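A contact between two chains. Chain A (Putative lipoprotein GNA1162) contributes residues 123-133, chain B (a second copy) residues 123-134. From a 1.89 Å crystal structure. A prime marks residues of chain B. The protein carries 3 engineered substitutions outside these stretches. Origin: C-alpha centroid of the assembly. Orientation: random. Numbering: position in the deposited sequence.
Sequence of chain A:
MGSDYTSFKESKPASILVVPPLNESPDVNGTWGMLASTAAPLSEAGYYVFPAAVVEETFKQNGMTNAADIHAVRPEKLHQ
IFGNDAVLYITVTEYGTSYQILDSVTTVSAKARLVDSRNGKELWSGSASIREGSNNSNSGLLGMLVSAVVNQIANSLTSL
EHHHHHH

Chain A (123-133) LWSGSASIREG
Chain B 123-134: LWSGSASIREGS

Two copies of one strand, residues 123-132 and 123-133′, pair edge to edge and antiparallel, their N-to-C directions 172° apart. The register is centred on Ser129 facing Ser129′ (CA to CA 5.3 Å), so residue numbers in each pair sum to 258. At this centre Ser129 N donates to Ser129′ O at 2.8 Å, and Ser129′ N returns the bond to Ser129 O at 2.9 Å. The next hydrogen-bonded pairs repeat the pattern: Ser127 N to Arg131′ O and Arg131′ N to Ser127 O are both 2.9 Å, while Arg131 N to Ser127′ O and Ser127′ N to Arg131 O are both 3.0 Å. Outermost, Gly133 N reaches Ser125′ O at 3.0 Å and Gly133′ N reaches Ser125 O at 3.2 Å. Backbones are extended, phi near -130 to -167° and psi 123 to 172° from residue 124 to 132, whereas both glycines 133 turn to phi near -60°.

Side chains add a reciprocal pair of bonds: Trp124 NE1 donates to Glu132′ OE2 (3.1 Å), and Trp124′ NE1 to Glu132 OE2 (3.0 Å). Each carboxylate lies at the indole edge, near the ring plane, where the N-H points. Both Trp and Glu take chi1 t, with Trp chi2 86° and Glu chi2 t; with these rotamers the ends of both side chains come nearer the partner strand than their CA-to-CB bonds suggest. Gly126 suits its place because a CB there would clash with Trp124 CZ2, 2.6 Å away.

On the face that also carries Glu132, Ala128 CB packs against Ile130′ CG1 at 4.1 Å, and Ile130 CG1 against Ala128′ CB at 4.2 Å, ordinary van der Waals distances. Both isoleucines take chi1 m and chi2 t. The other face carries Ser127 (p), Ser129 (t) and Arg131 (chi1 m), polar residues suited to its greater exposure; Ser127 OG lies 3.5 Å from Arg131′ CD.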

# COMPACT_ATOMS: atom_id res chain seq x y z
N LEU A 123 8.22 -5.35 17.23
CA LEU A 123 9.22 -5.65 16.21
C LEU A 123 9.04 -4.77 14.99
O LEU A 123 10.01 -4.43 14.29
CB LEU A 123 9.11 -7.12 15.79
CG LEU A 123 9.39 -8.12 16.92
CD1 LEU A 123 9.04 -9.54 16.47
CD2 LEU A 123 10.85 -8.02 17.35
N TRP A 124 7.80 -4.41 14.72
CA TRP A 124 7.48 -3.59 13.56
C TRP A 124 6.13 -2.92 13.75
O TRP A 124 5.23 -3.46 14.41
CB TRP A 124 7.48 -4.45 12.29
CG TRP A 124 6.97 -3.73 11.08
CD1 TRP A 124 7.70 -2.95 10.22
CD2 TRP A 124 5.63 -3.73 10.58
NE1 TRP A 124 6.90 -2.46 9.22
CE2 TRP A 124 5.62 -2.93 9.41
CE3 TRP A 124 4.44 -4.33 10.99
CZ2 TRP A 124 4.46 -2.70 8.67
CZ3 TRP A 124 3.29 -4.10 10.24
CH2 TRP A 124 3.31 -3.30 9.10
N SER A 125 5.99 -1.75 13.15
CA SER A 125 4.79 -0.96 13.27
C SER A 125 4.56 -0.23 11.93
O SER A 125 5.52 0.23 11.32
CB SER A 125 5.00 0.06 14.40
OG SER A 125 3.82 0.79 14.66
N GLY A 126 3.32 -0.14 11.49
CA GLY A 126 3.02 0.53 10.24
C GLY A 126 1.54 0.80 10.08
O GLY A 126 0.71 0.22 10.79
N SER A 127 1.20 1.69 9.15
CA SER A 127 -0.20 1.96 8.86
C SER A 127 -0.37 2.41 7.42
O SER A 127 0.59 2.85 6.78
CB SER A 127 -0.80 2.97 9.85
OG SER A 127 -0.25 4.26 9.68
N ALA A 128 -1.59 2.28 6.91
CA ALA A 128 -1.88 2.61 5.52
C ALA A 128 -3.30 3.14 5.40
O ALA A 128 -4.23 2.63 6.02
CB ALA A 128 -1.70 1.38 4.65
N SER A 129 -3.47 4.19 4.60
CA SER A 129 -4.81 4.65 4.29
C SER A 129 -4.92 4.82 2.79
O SER A 129 -4.08 5.49 2.18
CB SER A 129 -5.11 5.96 5.00
OG SER A 129 -6.38 6.44 4.61
N ILE A 130 -5.95 4.21 2.21
CA ILE A 130 -6.10 4.13 0.76
C ILE A 130 -7.51 4.51 0.33
O ILE A 130 -8.50 4.09 0.96
CB ILE A 130 -5.72 2.74 0.24
CG1 ILE A 130 -4.26 2.44 0.58
CG2 ILE A 130 -5.90 2.66 -1.26
CD1 ILE A 130 -3.84 1.04 0.25
N ARG A 131 -7.59 5.31 -0.73
CA ARG A 131 -8.86 5.85 -1.21
C ARG A 131 -8.96 5.63 -2.71
O ARG A 131 -7.96 5.67 -3.43
CB ARG A 131 -8.96 7.34 -0.91
CG ARG A 131 -8.68 7.73 0.53
CD ARG A 131 -9.17 9.15 0.82
NE ARG A 131 -9.75 9.25 2.16
CZ ARG A 131 -10.32 10.35 2.66
NH1 ARG A 131 -10.39 11.45 1.93
NH2 ARG A 131 -10.82 10.33 3.89
N GLU A 132 -10.18 5.40 -3.17
CA GLU A 132 -10.44 5.19 -4.58
C GLU A 132 -11.79 5.80 -4.92
O GLU A 132 -12.78 5.55 -4.23
CB GLU A 132 -10.44 3.70 -4.89
CG GLU A 132 -10.29 3.36 -6.36
CD GLU A 132 -10.19 1.87 -6.60
OE1 GLU A 132 -10.90 1.12 -5.90
OE2 GLU A 132 -9.40 1.46 -7.48
N GLY A 133 -11.82 6.61 -5.97
CA GLY A 133 -13.06 7.25 -6.38
C GLY A 133 -14.13 6.20 -6.62
O GLY A 133 -13.92 5.28 -7.41
N LEU B 123 -10.59 8.57 -16.01
CA LEU B 123 -11.02 7.18 -16.04
C LEU B 123 -10.92 6.51 -14.67
O LEU B 123 -11.65 5.54 -14.38
CB LEU B 123 -10.19 6.40 -17.05
CG LEU B 123 -10.20 7.00 -18.46
CD1 LEU B 123 -9.10 6.39 -19.30
CD2 LEU B 123 -11.56 6.84 -19.11
N TRP B 124 -10.02 7.02 -13.83
CA TRP B 124 -9.78 6.43 -12.52
C TRP B 124 -9.03 7.43 -11.65
O TRP B 124 -8.28 8.24 -12.17
CB TRP B 124 -8.93 5.17 -12.67
CG TRP B 124 -8.45 4.60 -11.36
CD1 TRP B 124 -9.12 3.74 -10.56
CD2 TRP B 124 -7.20 4.86 -10.72
NE1 TRP B 124 -8.37 3.43 -9.45
CE2 TRP B 124 -7.18 4.11 -9.52
CE3 TRP B 124 -6.08 5.64 -11.04
CZ2 TRP B 124 -6.10 4.12 -8.64
CZ3 TRP B 124 -5.00 5.66 -10.16
CH2 TRP B 124 -5.02 4.90 -8.97
N SER B 125 -9.24 7.36 -10.34
CA SER B 125 -8.40 8.12 -9.41
C SER B 125 -8.31 7.46 -8.03
O SER B 125 -9.27 6.84 -7.56
CB SER B 125 -8.85 9.58 -9.28
OG SER B 125 -10.04 9.70 -8.54
N GLY B 126 -7.16 7.60 -7.40
CA GLY B 126 -6.92 7.03 -6.09
C GLY B 126 -5.81 7.77 -5.37
O GLY B 126 -5.14 8.63 -5.95
N SER B 127 -5.63 7.43 -4.09
CA SER B 127 -4.54 7.98 -3.31
C SER B 127 -4.16 7.01 -2.20
O SER B 127 -4.94 6.13 -1.83
CB SER B 127 -4.89 9.36 -2.75
OG SER B 127 -6.10 9.33 -2.02
N ALA B 128 -2.94 7.17 -1.71
CA ALA B 128 -2.42 6.26 -0.70
C ALA B 128 -1.49 7.04 0.20
O ALA B 128 -0.70 7.86 -0.27
CB ALA B 128 -1.70 5.10 -1.35
N SER B 129 -1.61 6.79 1.50
CA SER B 129 -0.71 7.39 2.45
C SER B 129 -0.27 6.28 3.37
O SER B 129 -1.10 5.59 3.97
CB SER B 129 -1.42 8.52 3.21
OG SER B 129 -0.61 9.01 4.27
N ILE B 130 1.04 6.08 3.45
CA ILE B 130 1.60 4.92 4.13
C ILE B 130 2.67 5.39 5.09
O ILE B 130 3.49 6.25 4.75
CB ILE B 130 2.16 3.93 3.11
CG1 ILE B 130 1.00 3.35 2.29
CG2 ILE B 130 2.89 2.82 3.80
CD1 ILE B 130 1.44 2.62 1.05
N ARG B 131 2.64 4.84 6.31
CA ARG B 131 3.51 5.27 7.38
C ARG B 131 4.17 4.07 8.03
O ARG B 131 3.58 2.99 8.12
CB ARG B 131 2.71 6.01 8.45
CG ARG B 131 1.84 7.14 7.94
CD ARG B 131 0.79 7.51 8.97
NE ARG B 131 1.30 7.35 10.34
CZ ARG B 131 1.86 8.33 11.04
NH1 ARG B 131 1.98 9.54 10.52
NH2 ARG B 131 2.30 8.09 12.27
N GLU B 132 5.39 4.27 8.50
CA GLU B 132 6.13 3.18 9.10
C GLU B 132 7.06 3.71 10.17
O GLU B 132 7.67 4.77 10.00
CB GLU B 132 6.94 2.47 8.02
CG GLU B 132 7.45 1.12 8.41
CD GLU B 132 8.36 0.54 7.36
OE1 GLU B 132 9.18 1.31 6.80
OE2 GLU B 132 8.24 -0.67 7.07
N GLY B 133 7.16 2.98 11.28
CA GLY B 133 8.12 3.31 12.31
C GLY B 133 9.53 3.19 11.75
O GLY B 133 9.88 2.16 11.18
N SER B 134 10.32 4.24 11.91
CA SER B 134 11.67 4.28 11.35
C SER B 134 12.63 3.32 12.05
O SER B 134 13.53 2.75 11.41
CB SER B 134 12.22 5.71 11.39
OG SER B 134 13.61 5.75 11.10
O HOH W 1 -1.84 6.06 7.20
O HOH W 2 -5.30 8.19 1.08